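PDB 4GT6: cell surface protein from Faecalibacterium prausnitzii A2-165, which is of unknown function but, as an extracellular protein built of BspA-type leucine-rich repeats, probably binds other proteins at the bacterial cell surface. Local coordinates for residues T27-E33 / V58-Y64; L122-I128 / V142-V148; A308-L313 / D328-C333. All coordinates share one frame. Where two conformers were deposited one is given. Residues are numbered along the deposited sequence.

Contact 1. Residues T27-E33 / V58-Y64. With EDO (1,2-ethanediol), chain N.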
ATOM      1  N   THR A  27      -5.578  -8.765  29.285  1.00 15.02           N
ATOM      2  CA  THR A  27      -4.212  -8.270  29.069  1.00 14.36           C
ATOM      3  C   THR A  27      -3.186  -9.374  28.802  1.00 17.52           C
ATOM      4  O   THR A  27      -2.096  -9.067  28.323  1.00 17.45           O
ATOM      5  CB  THR A  27      -3.757  -7.425  30.270  1.00 20.97           C
ATOM      6  OG1 THR A  27      -3.902  -8.204  31.461  1.00 20.58           O
ATOM      7  CG2 THR A  27      -4.525  -6.096  30.380  1.00 20.87           C
ATOM      8  N   LYS A  28      -3.517 -10.631  29.114  0.50 14.74           N
ATOM      9  CA  LYS A  28      -2.624 -11.776  28.906  0.50 14.21           C
ATOM     10  C   LYS A  28      -3.435 -13.052  28.759  0.50 18.39           C
ATOM     11  O   LYS A  28      -4.504 -13.187  29.361  0.50 17.78           O
ATOM     12  CB  LYS A  28      -1.637 -11.912  30.102  0.50 16.22           C
ATOM     13  CG  LYS A  28      -0.471 -12.896  29.885  0.50 16.16           C
ATOM     14  CD  LYS A  28       0.484 -12.942  31.093  0.50 16.53           C
ATOM     15  CE  LYS A  28       1.785 -13.615  30.721  0.50 28.49           C
ATOM     16  NZ  LYS A  28       2.830 -13.426  31.762  0.50 38.94           N
ATOM     17  N   TYR A  29      -2.913 -13.994  27.972  1.00 15.94           N
ATOM     18  CA  TYR A  29      -3.491 -15.317  27.820  1.00 16.36           C
ATOM     19  C   TYR A  29      -2.371 -16.302  28.153  1.00 20.73           C
ATOM     20  O   TYR A  29      -1.300 -16.216  27.542  1.00 18.10           O
ATOM     21  CB  TYR A  29      -4.062 -15.543  26.425  1.00 16.67           C
ATOM     22  CG  TYR A  29      -4.430 -16.991  26.191  1.00 15.96           C
ATOM     23  CD1 TYR A  29      -5.536 -17.562  26.824  1.00 17.60           C
ATOM     24  CD2 TYR A  29      -3.669 -17.796  25.350  1.00 16.34           C
ATOM     25  CE1 TYR A  29      -5.910 -18.880  26.572  1.00 18.78           C
ATOM     26  CE2 TYR A  29      -4.028 -19.121  25.097  1.00 16.61           C
ATOM     27  CZ  TYR A  29      -5.157 -19.650  25.698  1.00 20.13           C
ATOM     28  OH  TYR A  29      -5.527 -20.936  25.423  1.00 19.10           O
ATOM     29  N   THR A  30      -2.606 -17.215  29.109  1.00 17.75           N
ATOM     30  CA  THR A  30      -1.540 -18.126  29.574  1.00 19.03           C
ATOM     31  C   THR A  30      -1.767 -19.585  29.151  1.00 21.66           C
ATOM     32  O   THR A  30      -1.015 -20.473  29.581  1.00 21.47           O
ATOM     33  CB  THR A  30      -1.426 -18.031  31.106  1.00 22.68           C
ATOM     34  OG1 THR A  30      -2.641 -18.516  31.686  1.00 19.95           O
ATOM     35  CG2 THR A  30      -1.120 -16.616  31.580  1.00 20.75           C
ATOM     36  N   GLY A  31      -2.764 -19.824  28.301  1.00 18.21           N
ATOM     37  CA  GLY A  31      -3.037 -21.177  27.816  1.00 18.20           C
ATOM     38  C   GLY A  31      -2.273 -21.529  26.543  1.00 20.58           C
ATOM     39  O   GLY A  31      -1.336 -20.831  26.148  1.00 20.19           O
ATOM     40  N   ASN A  32      -2.678 -22.607  25.884  1.00 16.91           N
ATOM     41  CA  ASN A  32      -2.025 -23.066  24.657  1.00 16.90           C
ATOM     42  C   ASN A  32      -3.058 -23.676  23.686  1.00 19.85           C
ATOM     43  O   ASN A  32      -2.712 -24.530  22.876  1.00 20.32           O
ATOM     44  CB  ASN A  32      -0.892 -24.081  24.965  1.00 19.24           C
ATOM     45  CG  ASN A  32      -1.346 -25.303  25.725  1.00 27.44           C
ATOM     46  OD1 ASN A  32      -2.513 -25.697  25.680  1.00 19.58           O
ATOM     47  ND2 ASN A  32      -0.425 -25.916  26.455  1.00 24.27           N
ATOM     48  N   GLU A  33      -4.300 -23.209  23.733  1.00 16.32           N
ATOM     49  CA  GLU A  33      -5.353 -23.705  22.824  1.00 16.13           C
ATOM     50  C   GLU A  33      -5.105 -23.276  21.380  1.00 18.59           C
ATOM     51  O   GLU A  33      -4.444 -22.258  21.144  1.00 16.52           O
ATOM     52  CB  GLU A  33      -6.729 -23.155  23.263  1.00 17.05           C
ATOM     53  CG  GLU A  33      -7.128 -23.550  24.678  1.00 22.29           C
ATOM     54  CD  GLU A  33      -8.284 -22.714  25.194  1.00 32.11           C
ATOM     55  OE1 GLU A  33      -8.059 -21.557  25.625  1.00 23.46           O
ATOM     56  OE2 GLU A  33      -9.431 -23.200  25.102  1.00 23.45           O
ATOM     57  N   VAL A  58      -2.137  -9.328  23.128  1.00 11.65           N
ATOM     58  CA  VAL A  58      -2.477 -10.579  23.877  1.00 12.20           C
ATOM     59  C   VAL A  58      -2.032 -11.841  23.118  1.00 14.83           C
ATOM     60  O   VAL A  58      -1.447 -12.751  23.725  1.00 12.95           O
ATOM     61  CB  VAL A  58      -3.986 -10.650  24.286  1.00 14.48           C
ATOM     62  CG1 VAL A  58      -4.297 -11.984  24.988  1.00 14.88           C
ATOM     63  CG2 VAL A  58      -4.338  -9.492  25.231  1.00 14.51           C
ATOM     64  N   PHE A  59      -2.268 -11.897  21.791  1.00 12.22           N
ATOM     65  CA  PHE A  59      -1.839 -13.073  21.000  1.00 12.56           C
ATOM     66  C   PHE A  59      -0.728 -12.712  20.003  1.00 14.80           C
ATOM     67  O   PHE A  59      -0.510 -13.424  19.009  1.00 14.18           O
ATOM     68  CB  PHE A  59      -3.035 -13.691  20.261  1.00 13.98           C
ATOM     69  CG  PHE A  59      -4.053 -14.208  21.235  1.00 15.99           C
ATOM     70  CD1 PHE A  59      -3.945 -15.493  21.760  1.00 18.87           C
ATOM     71  CD2 PHE A  59      -5.129 -13.421  21.622  1.00 18.25           C
ATOM     72  CE1 PHE A  59      -4.878 -15.958  22.693  1.00 20.18           C
ATOM     73  CE2 PHE A  59      -6.061 -13.898  22.552  1.00 21.46           C
ATOM     74  CZ  PHE A  59      -5.911 -15.152  23.089  1.00 18.93           C
ATOM     75  N   CYS A  60       0.002 -11.635  20.297  1.00 12.10           N
ATOM     76  CA  CYS A  60       1.108 -11.175  19.465  1.00 12.43           C
ATOM     77  C   CYS A  60       2.215 -12.238  19.443  1.00 14.78           C
ATOM     78  O   CYS A  60       2.680 -12.664  20.512  1.00 14.77           O
ATOM     79  CB  CYS A  60       1.643  -9.843  19.976  1.00 13.77           C
ATOM     80  SG  CYS A  60       2.993  -9.172  18.972  1.00 18.64           S
ATOM     81  N   ASN A  61       2.599 -12.710  18.238  1.00 12.01           N
ATOM     82  CA  ASN A  61       3.630 -13.755  18.094  1.00 12.03           C
ATOM     83  C   ASN A  61       3.274 -15.021  18.904  1.00 17.35           C
ATOM     84  O   ASN A  61       4.166 -15.679  19.425  1.00 17.62           O
ATOM     85  CB  ASN A  61       5.023 -13.237  18.512  1.00 15.87           C
ATOM     86  CG  ASN A  61       5.563 -12.204  17.575  1.00 27.18           C
ATOM     87  OD1 ASN A  61       5.541 -12.395  16.359  1.00 21.27           O
ATOM     88  ND2 ASN A  61       6.009 -11.060  18.114  1.00 22.34           N
ATOM     89  N   TYR A  62       1.977 -15.359  18.990  1.00 14.41           N
ATOM     90  CA  TYR A  62       1.489 -16.535  19.747  1.00 13.53           C
ATOM     91  C   TYR A  62       2.300 -17.733  19.298  1.00 16.40           C
ATOM     92  O   TYR A  62       2.368 -17.987  18.102  1.00 17.57           O
ATOM     93  CB  TYR A  62      -0.007 -16.712  19.470  1.00 14.49           C
ATOM     94  CG  TYR A  62      -0.666 -17.823  20.262  1.00 14.40           C
ATOM     95  CD1 TYR A  62      -0.762 -17.752  21.653  1.00 14.81           C
ATOM     96  CD2 TYR A  62      -1.297 -18.880  19.615  1.00 14.23           C
ATOM     97  CE1 TYR A  62      -1.430 -18.737  22.385  1.00 15.43           C
ATOM     98  CE2 TYR A  62      -1.971 -19.871  20.330  1.00 14.07           C
ATOM     99  CZ  TYR A  62      -2.044 -19.790  21.716  1.00 18.43           C
ATOM    100  OH  TYR A  62      -2.692 -20.772  22.419  1.00 15.39           O
ATOM    101  N   LYS A  63       2.993 -18.408  20.221  1.00 16.26           N
ATOM    102  CA  LYS A  63       3.944 -19.453  19.818  1.00 16.36           C
ATOM    103  C   LYS A  63       3.294 -20.815  19.500  1.00 18.87           C
ATOM    104  O   LYS A  63       3.952 -21.668  18.902  1.00 19.80           O
ATOM    105  CB  LYS A  63       5.035 -19.617  20.896  1.00 20.13           C
ATOM    106  CG  LYS A  63       4.553 -20.183  22.225  1.00 32.70           C
ATOM    107  CD  LYS A  63       5.703 -20.287  23.236  1.00 41.80           C
ATOM    108  CE  LYS A  63       6.163 -21.707  23.445  1.00 61.17           C
ATOM    109  NZ  LYS A  63       6.733 -21.901  24.807  1.00 75.92           N
ATOM    110  N   TYR A  64       2.045 -21.019  19.898  1.00 14.56           N
ATOM    111  CA  TYR A  64       1.355 -22.289  19.688  1.00 14.10           C
ATOM    112  C   TYR A  64       0.516 -22.273  18.416  1.00 16.35           C
ATOM    113  O   TYR A  64       0.289 -21.216  17.833  1.00 14.87           O
ATOM    114  CB  TYR A  64       0.457 -22.592  20.894  1.00 16.25           C
ATOM    115  CG  TYR A  64       1.207 -22.551  22.206  1.00 18.72           C
ATOM    116  CD1 TYR A  64       2.141 -23.532  22.531  1.00 20.67           C
ATOM    117  CD2 TYR A  64       1.013 -21.510  23.106  1.00 20.09           C
ATOM    118  CE1 TYR A  64       2.839 -23.496  23.738  1.00 22.80           C
ATOM    119  CE2 TYR A  64       1.706 -21.459  24.312  1.00 21.99           C
ATOM    120  CZ  TYR A  64       2.626 -22.446  24.619  1.00 27.53           C
ATOM    121  OH  TYR A  64       3.289 -22.401  25.821  1.00 28.55           O
TER
HETATM  122  C1  EDO N 912       0.604 -15.449  24.230  1.00 65.90           C
HETATM  123  O1  EDO N 912      -0.815 -15.433  24.190  1.00 65.81           O
HETATM  124  C2  EDO N 912       1.179 -14.826  22.933  1.00 64.82           C
HETATM  125  O2  EDO N 912       1.143 -13.420  22.980  1.00 66.36           O
HETATM  126  O   HOH W   1      -0.745 -12.991  26.292  1.00 17.76           O
HETATM  127  O   HOH W   2       1.929 -24.551  27.174  1.00 37.31           O

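Contact 2. Residues L122-I128 / V142-V148. With EDO (1,2-ethanediol), chain M.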
ATOM      1  N   LEU A 122     -15.460  -6.543  11.354  1.00 34.78           N
ATOM      2  CA  LEU A 122     -15.414  -5.282  10.600  1.00 33.49           C
ATOM      3  C   LEU A 122     -16.792  -4.632  10.390  1.00 36.63           C
ATOM      4  O   LEU A 122     -16.874  -3.447  10.066  1.00 36.92           O
ATOM      5  CB  LEU A 122     -14.784  -5.598   9.242  1.00 33.17           C
ATOM      6  CG  LEU A 122     -13.638  -4.729   8.783  1.00 38.12           C
ATOM      7  CD1 LEU A 122     -12.508  -4.690   9.802  1.00 37.99           C
ATOM      8  CD2 LEU A 122     -13.129  -5.202   7.475  1.00 40.04           C
ATOM      9  N   ASP A 123     -17.867  -5.392  10.574  1.00 32.51           N
ATOM     10  CA  ASP A 123     -19.236  -4.971  10.275  1.00 32.12           C
ATOM     11  C   ASP A 123     -19.728  -3.667  10.958  1.00 33.16           C
ATOM     12  O   ASP A 123     -20.528  -2.965  10.347  1.00 32.25           O
ATOM     13  CB  ASP A 123     -20.216  -6.128  10.562  1.00 35.67           C
ATOM     14  CG  ASP A 123     -19.961  -7.390   9.727  1.00 52.25           C
ATOM     15  OD1 ASP A 123     -19.259  -7.294   8.688  1.00 52.18           O
ATOM     16  OD2 ASP A 123     -20.428  -8.473  10.133  1.00 61.90           O
ATOM     17  N   SER A 124     -19.292  -3.331  12.190  1.00 27.52           N
ATOM     18  CA  SER A 124     -19.782  -2.100  12.839  1.00 25.99           C
ATOM     19  C   SER A 124     -18.628  -1.210  13.383  1.00 23.40           C
ATOM     20  O   SER A 124     -18.846  -0.371  14.258  1.00 23.09           O
ATOM     21  CB  SER A 124     -20.767  -2.440  13.955  1.00 33.50           C
ATOM     22  OG  SER A 124     -20.123  -3.185  14.975  1.00 46.13           O
ATOM     23  N   VAL A 125     -17.444  -1.366  12.814  0.50 18.39           N
ATOM     24  CA  VAL A 125     -16.246  -0.634  13.206  0.50 16.86           C
ATOM     25  C   VAL A 125     -16.348   0.851  12.780  0.50 19.82           C
ATOM     26  O   VAL A 125     -16.965   1.159  11.754  0.50 19.33           O
ATOM     27  CB  VAL A 125     -14.991  -1.344  12.624  0.50 20.03           C
ATOM     28  CG1 VAL A 125     -14.800  -1.078  11.125  0.50 19.78           C
ATOM     29  CG2 VAL A 125     -13.740  -1.003  13.414  0.50 19.14           C
ATOM     30  N   THR A 126     -15.786   1.761  13.595  1.00 15.95           N
ATOM     31  CA  THR A 126     -15.767   3.186  13.268  1.00 16.73           C
ATOM     32  C   THR A 126     -14.317   3.638  13.147  1.00 21.08           C
ATOM     33  O   THR A 126     -14.071   4.705  12.603  1.00 20.25           O
ATOM     34  CB  THR A 126     -16.549   4.038  14.264  1.00 22.53           C
ATOM     35  OG1 THR A 126     -15.995   3.877  15.563  1.00 22.62           O
ATOM     36  CG2 THR A 126     -18.060   3.773  14.227  1.00 23.31           C
ATOM     37  N   GLU A 127     -13.356   2.865  13.712  1.00 16.81           N
ATOM     38  CA  GLU A 127     -11.935   3.239  13.667  1.00 16.03           C
ATOM     39  C   GLU A 127     -11.079   2.027  13.456  1.00 17.93           C
ATOM     40  O   GLU A 127     -11.234   1.041  14.174  1.00 15.77           O
ATOM     41  CB  GLU A 127     -11.466   3.920  14.983  1.00 17.63           C
ATOM     42  CG  GLU A 127     -12.157   5.221  15.348  1.00 30.87           C
ATOM     43  CD  GLU A 127     -11.667   5.740  16.687  1.00 50.75           C
ATOM     44  OE1 GLU A 127     -10.570   6.340  16.725  1.00 49.36           O
ATOM     45  OE2 GLU A 127     -12.332   5.460  17.710  1.00 42.79           O
ATOM     46  N   ILE A 128     -10.193   2.089  12.477  1.00 13.39           N
ATOM     47  CA  ILE A 128      -9.227   1.017  12.194  1.00 13.62           C
ATOM     48  C   ILE A 128      -7.878   1.707  12.029  1.00 18.21           C
ATOM     49  O   ILE A 128      -7.740   2.577  11.144  1.00 17.31           O
ATOM     50  CB  ILE A 128      -9.578   0.135  10.970  1.00 16.44           C
ATOM     51  CG1 ILE A 128     -11.056  -0.300  10.916  1.00 17.83           C
ATOM     52  CG2 ILE A 128      -8.654  -1.061  10.953  1.00 15.98           C
ATOM     53  CD1 ILE A 128     -11.491  -0.886   9.490  1.00 22.90           C
ATOM     54  N   VAL A 142     -13.443  -7.011   1.028  1.00 18.88           N
ATOM     55  CA  VAL A 142     -13.603  -6.257   2.266  1.00 18.71           C
ATOM     56  C   VAL A 142     -14.602  -5.139   2.043  1.00 21.37           C
ATOM     57  O   VAL A 142     -14.505  -4.422   1.048  1.00 21.03           O
ATOM     58  CB  VAL A 142     -12.245  -5.698   2.789  1.00 23.37           C
ATOM     59  CG1 VAL A 142     -12.463  -4.678   3.908  1.00 23.87           C
ATOM     60  CG2 VAL A 142     -11.329  -6.824   3.280  1.00 23.56           C
ATOM     61  N   THR A 143     -15.525  -4.972   2.987  1.00 17.29           N
ATOM     62  CA  THR A 143     -16.454  -3.855   2.990  1.00 17.95           C
ATOM     63  C   THR A 143     -16.160  -3.027   4.233  1.00 22.24           C
ATOM     64  O   THR A 143     -16.250  -3.531   5.356  1.00 20.56           O
ATOM     65  CB  THR A 143     -17.933  -4.300   2.912  1.00 23.88           C
ATOM     66  OG1 THR A 143     -18.147  -4.991   1.685  1.00 27.26           O
ATOM     67  CG2 THR A 143     -18.903  -3.113   2.974  1.00 25.14           C
ATOM     68  N   ILE A 144     -15.799  -1.762   4.031  0.50 18.42           N
ATOM     69  CA  ILE A 144     -15.543  -0.825   5.124  0.50 17.71           C
ATOM     70  C   ILE A 144     -16.874  -0.126   5.407  0.50 21.87           C
ATOM     71  O   ILE A 144     -17.455   0.453   4.486  0.50 21.41           O
ATOM     72  CB  ILE A 144     -14.368   0.144   4.797  0.50 19.92           C
ATOM     73  CG1 ILE A 144     -13.029  -0.619   4.568  0.50 19.79           C
ATOM     74  CG2 ILE A 144     -14.213   1.233   5.863  0.50 20.36           C
ATOM     75  CD1 ILE A 144     -12.465  -1.497   5.808  0.50 21.52           C
ATOM     76  N   PRO A 145     -17.419  -0.219   6.642  1.00 19.55           N
ATOM     77  CA  PRO A 145     -18.738   0.380   6.906  1.00 19.23           C
ATOM     78  C   PRO A 145     -18.758   1.890   7.034  1.00 21.05           C
ATOM     79  O   PRO A 145     -17.738   2.504   7.357  1.00 19.30           O
ATOM     80  CB  PRO A 145     -19.140  -0.232   8.256  1.00 21.28           C
ATOM     81  CG  PRO A 145     -17.858  -0.462   8.944  1.00 23.55           C
ATOM     82  CD  PRO A 145     -16.895  -0.893   7.857  1.00 20.65           C
ATOM     83  N   GLU A 146     -19.965   2.472   6.802  1.00 18.85           N
ATOM     84  CA  GLU A 146     -20.189   3.907   6.956  0.50 18.55           C
ATOM     85  C   GLU A 146     -19.848   4.284   8.405  1.00 22.70           C
ATOM     86  O   GLU A 146     -20.189   3.554   9.328  1.00 20.79           O
ATOM     87  CB  GLU A 146     -21.640   4.290   6.563  0.50 20.27           C
ATOM     88  CG  GLU A 146     -21.950   4.145   5.070  0.50 25.93           C
ATOM     89  CD  GLU A 146     -21.332   5.154   4.109  0.50 29.77           C
ATOM     90  OE1 GLU A 146     -20.714   6.133   4.586  0.50 25.77           O
ATOM     91  OE2 GLU A 146     -21.434   4.947   2.876  0.50 16.46           O
ATOM     92  N   GLY A 147     -19.113   5.374   8.582  1.00 21.62           N
ATOM     93  CA  GLY A 147     -18.681   5.779   9.918  1.00 21.41           C
ATOM     94  C   GLY A 147     -17.168   5.763  10.032  1.00 23.14           C
ATOM     95  O   GLY A 147     -16.600   6.508  10.836  1.00 22.87           O
ATOM     96  N   VAL A 148     -16.493   4.942   9.198  1.00 17.59           N
ATOM     97  CA  VAL A 148     -15.032   4.948   9.120  1.00 15.79           C
ATOM     98  C   VAL A 148     -14.636   6.197   8.298  1.00 17.85           C
ATOM     99  O   VAL A 148     -15.151   6.370   7.195  1.00 16.60           O
ATOM    100  CB  VAL A 148     -14.459   3.647   8.527  1.00 18.73           C
ATOM    101  CG1 VAL A 148     -12.947   3.789   8.305  1.00 16.91           C
ATOM    102  CG2 VAL A 148     -14.744   2.447   9.453  1.00 18.54           C
TER
HETATM  103  C1  EDO M 911     -20.926 -11.598  13.277  1.00 51.33           C
HETATM  104  O1  EDO M 911     -21.721 -12.750  13.520  1.00 49.08           O
HETATM  105  C2  EDO M 911     -21.701 -10.468  12.555  1.00 52.63           C
HETATM  106  O2  EDO M 911     -21.012  -9.214  12.663  1.00 50.28           O
HETATM  107  O   HOH W   3     -19.575   1.641  11.408  1.00 25.99           O

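Contact 3. Residues A308-L313 / D328-C333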
ATOM      1  N   ALA A 308      13.136   0.467 -14.271  1.00 19.18           N
ATOM      2  CA  ALA A 308      13.664  -0.828 -13.852  1.00 20.13           C
ATOM      3  C   ALA A 308      12.718  -1.957 -14.329  1.00 26.31           C
ATOM      4  O   ALA A 308      11.490  -1.812 -14.231  1.00 24.44           O
ATOM      5  CB  ALA A 308      13.830  -0.860 -12.329  1.00 21.04           C
ATOM      6  N   GLY A 309      13.289  -3.013 -14.910  1.00 24.18           N
ATOM      7  CA  GLY A 309      12.523  -4.167 -15.389  1.00 24.75           C
ATOM      8  C   GLY A 309      11.725  -3.935 -16.666  1.00 27.17           C
ATOM      9  O   GLY A 309      10.811  -4.710 -16.983  1.00 27.34           O
ATOM     10  N   CYS A 310      12.055  -2.874 -17.413  1.00 20.81           N
ATOM     11  CA  CYS A 310      11.376  -2.618 -18.682  1.00 20.54           C
ATOM     12  C   CYS A 310      12.129  -3.404 -19.763  1.00 24.60           C
ATOM     13  O   CYS A 310      12.956  -2.880 -20.508  1.00 22.85           O
ATOM     14  CB  CYS A 310      11.268  -1.128 -18.977  1.00 20.69           C
ATOM     15  SG  CYS A 310      10.058  -0.281 -17.916  1.00 23.89           S
ATOM     16  N   ILE A 311      11.793  -4.692 -19.824  1.00 23.13           N
ATOM     17  CA  ILE A 311      12.470  -5.717 -20.619  1.00 25.43           C
ATOM     18  C   ILE A 311      12.214  -5.635 -22.152  1.00 31.83           C
ATOM     19  O   ILE A 311      12.871  -6.376 -22.876  1.00 33.92           O
ATOM     20  CB  ILE A 311      12.173  -7.141 -20.040  1.00 29.29           C
ATOM     21  CG1 ILE A 311      10.663  -7.509 -20.068  1.00 29.38           C
ATOM     22  CG2 ILE A 311      12.752  -7.272 -18.618  1.00 29.98           C
ATOM     23  CD1 ILE A 311      10.365  -9.042 -20.050  1.00 36.19           C
ATOM     24  N   SER A 312      11.336  -4.739 -22.645  1.00 28.15           N
ATOM     25  CA  SER A 312      11.097  -4.564 -24.095  1.00 28.25           C
ATOM     26  C   SER A 312      11.742  -3.282 -24.612  1.00 30.60           C
ATOM     27  O   SER A 312      11.745  -3.032 -25.819  1.00 32.01           O
ATOM     28  CB  SER A 312       9.606  -4.536 -24.413  1.00 27.85           C
ATOM     29  OG  SER A 312       9.086  -5.843 -24.308  1.00 34.41           O
ATOM     30  N   LEU A 313      12.295  -2.477 -23.712  1.00 25.71           N
ATOM     31  CA  LEU A 313      12.936  -1.226 -24.077  1.00 25.71           C
ATOM     32  C   LEU A 313      14.209  -1.505 -24.866  1.00 27.65           C
ATOM     33  O   LEU A 313      15.103  -2.154 -24.339  1.00 27.94           O
ATOM     34  CB  LEU A 313      13.248  -0.449 -22.801  1.00 26.21           C
ATOM     35  CG  LEU A 313      13.362   1.046 -22.916  1.00 32.36           C
ATOM     36  CD1 LEU A 313      12.140   1.638 -23.666  1.00 32.71           C
ATOM     37  CD2 LEU A 313      13.461   1.667 -21.509  1.00 33.54           C
ATOM     38  N   ASP A 328      19.338   2.316 -10.133  1.00 20.80           N
ATOM     39  CA  ASP A 328      18.476   1.332 -10.780  1.00 20.99           C
ATOM     40  C   ASP A 328      17.506   1.924 -11.835  1.00 23.11           C
ATOM     41  O   ASP A 328      16.555   1.243 -12.199  1.00 22.78           O
ATOM     42  CB  ASP A 328      17.645   0.585  -9.702  1.00 22.85           C
ATOM     43  CG  ASP A 328      18.435  -0.315  -8.779  1.00 38.12           C
ATOM     44  OD1 ASP A 328      19.584  -0.675  -9.135  1.00 36.42           O
ATOM     45  OD2 ASP A 328      17.884  -0.711  -7.727  1.00 44.73           O
ATOM     46  N   ALA A 329      17.761   3.140 -12.367  1.00 19.17           N
ATOM     47  CA  ALA A 329      16.861   3.762 -13.349  1.00 18.21           C
ATOM     48  C   ALA A 329      16.535   2.830 -14.541  1.00 20.49           C
ATOM     49  O   ALA A 329      15.398   2.839 -15.004  1.00 19.71           O
ATOM     50  CB  ALA A 329      17.432   5.068 -13.858  1.00 18.04           C
ATOM     51  N   PHE A 330      17.508   2.037 -15.012  1.00 18.46           N
ATOM     52  CA  PHE A 330      17.289   1.085 -16.117  1.00 20.43           C
ATOM     53  C   PHE A 330      17.707  -0.327 -15.710  1.00 26.57           C
ATOM     54  O   PHE A 330      18.037  -1.136 -16.580  1.00 26.49           O
ATOM     55  CB  PHE A 330      18.058   1.526 -17.381  1.00 22.79           C
ATOM     56  CG  PHE A 330      17.536   2.820 -17.951  1.00 23.11           C
ATOM     57  CD1 PHE A 330      16.479   2.821 -18.862  1.00 24.13           C
ATOM     58  CD2 PHE A 330      18.050   4.043 -17.527  1.00 23.18           C
ATOM     59  CE1 PHE A 330      15.999   4.019 -19.395  1.00 24.25           C
ATOM     60  CE2 PHE A 330      17.561   5.241 -18.048  1.00 23.81           C
ATOM     61  CZ  PHE A 330      16.554   5.221 -18.993  1.00 22.58           C
ATOM     62  N   ALA A 331      17.693  -0.639 -14.402  1.00 24.15           N
ATOM     63  CA  ALA A 331      18.129  -1.962 -13.924  1.00 25.44           C
ATOM     64  C   ALA A 331      17.248  -3.075 -14.481  1.00 29.72           C
ATOM     65  O   ALA A 331      16.022  -3.013 -14.363  1.00 28.16           O
ATOM     66  CB  ALA A 331      18.128  -2.013 -12.403  1.00 26.20           C
ATOM     67  N   GLY A 332      17.884  -4.073 -15.094  1.00 26.07           N
ATOM     68  CA  GLY A 332      17.174  -5.214 -15.655  1.00 26.40           C
ATOM     69  C   GLY A 332      16.547  -4.984 -17.015  1.00 30.17           C
ATOM     70  O   GLY A 332      15.761  -5.819 -17.475  1.00 30.71           O
ATOM     71  N   CYS A 333      16.911  -3.879 -17.704  1.00 25.60           N
ATOM     72  CA  CYS A 333      16.432  -3.621 -19.069  1.00 24.63           C
ATOM     73  C   CYS A 333      17.334  -4.432 -20.017  1.00 29.91           C
ATOM     74  O   CYS A 333      18.198  -3.887 -20.715  1.00 28.72           O
ATOM     75  CB  CYS A 333      16.437  -2.128 -19.372  1.00 23.45           C
ATOM     76  SG  CYS A 333      15.229  -1.194 -18.400  1.00 25.26           S
TER

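Contact 1. Residues T27-E33 / V58-Y64
Y29, the last residue of strand 24-29, directs its CA-to-CB bond toward the loop 58-64; CB rests on V58, and the t rotamer carries the ring on past F59 to Y62. Its CB lies 3.8 Å from V58 CG1, its CD2 3.4 Å from F59 CE1, and its CE2 3.8 Å from Y62 CE1. The Y29 and F59 rings meet obliquely, planes at 39° and centroids 5.3 Å apart; F59, an m rotamer, sets off sideways but its ring swings in. The contact joins the N-terminal strands to the first turns of the BspA-type leucine-rich repeat region, where F59 meets F83 of the following repeat with nearly parallel rings. Y62, in the t rotamer, reaches across so that its OH donates to E33 O (2.6 Å). Y29 OH ties its own segment together, accepting from E33 N (3.1 Å) and donating to E33 OE1 (2.6 Å). Beyond Y62, the p rotamer of N32 and the m rotamer of Y64 set N32 CB squarely over the Y64 ring in a CH-pi contact, 3.6 Å from the centroid and 6° off the normal, and water 2 links N32 ND2 to Y64 OH. Water 1 bridges Y29 N (2.9 Å) and V58 O (2.7 Å), while an ethanediol, probably from the crystallisation liquor, donates from its O1 to V58 O (2.8 Å).

Contact 2. Residues L122-I128 / V142-V148
No direct hydrogen bond joins these two segments, although T126 and V148 bring their CA atoms to 4.6 Å; apolar packing, side chains resting on backbone carbonyls and one bridging water hold them together. Each segment contributes the turn and flanking strand residues of a BspA-type leucine-rich repeat, 122-128 from one coil and 142-148 from the next, stacked side by side in the solenoid. P145 is the wedge: its CG lies 3.3 Å from L122 O and 3.8 Å from V125 CG1, and its CB 3.7 Å from D123 O, so the ring fits against the type I turn L122-V125. P145 also opens a type II turn closed by V148 N to P145 O (3.3 Å), in which G147 takes a positive phi of 117°. V148 CG2 packs on V125 CG1 (3.9 Å). Deeper in, L122 CD2 touches V142 CG1 (3.7 Å) and I144 CD1 (4.1 Å), and I128 CD1 meets I144 CD1 (3.9 Å). Backbone hydrogen bonds link T126 and E127 to K103 on one side, V142 to T164 and T166 on the other. Between the two turns, water 3 donates to both V125 O (2.7 Å) and E146 O (2.9 Å).

Contact 3. Residues A308-L313 / D328-C333
L313 points toward the other loop and sets its CD2 at the edge of the F330 ring, 4.1 Å from CE1. Beside this pair C310 CB lies 4.0 Å from C333 SG; both cysteines are m rotamers and occupy equivalent positions, 23 residues apart, in successive BspA-type repeats, and C333 SG is 3.5 Å from C310 O. Further out, A308 CB rests 3.4 Å from D328 O and I311 CG2 3.5 Å from G332 O. The polar edge is backbone: G309 N donates to A331 O (2.8 Å, 153°), supplemented by a CA-H...O contact from A308 CA to the same A331 O (3.3 Å). G309 and G332 both have positive phi (74° and 81°), and G332 occupies the type II turn F330-C333. Segment 308-313 lies in the loop between strands 301-302 and 315-317. Segment 328-333 lies in the one between strands 324-325 and 338-341, where F330 meets F307 on the preceding coil and F353 on the following one.

In the fold
The contacts come in series along the chain, each closing before the next opens, and none touches another. Contacts 1 and 2 have centres about 26 Å apart and reach the same mixed sheet, in which strand 24-29 pairs with 47-54 and the parallel run continues through 77-78 and 104-105 to 127-128. Contact 3 lies across the chain's centre from both, its centre about 46 Å from that of contact 1 and about 41 Å from that of contact 2, in the second run of BspA-type repeats. Contact 1 lies at the N-terminal end of the solenoid, while contacts 2 and 3 are both packing between consecutive coils, in its two halves. Such local contacts build an elongated solenoid, an architecture consistent with protein binding.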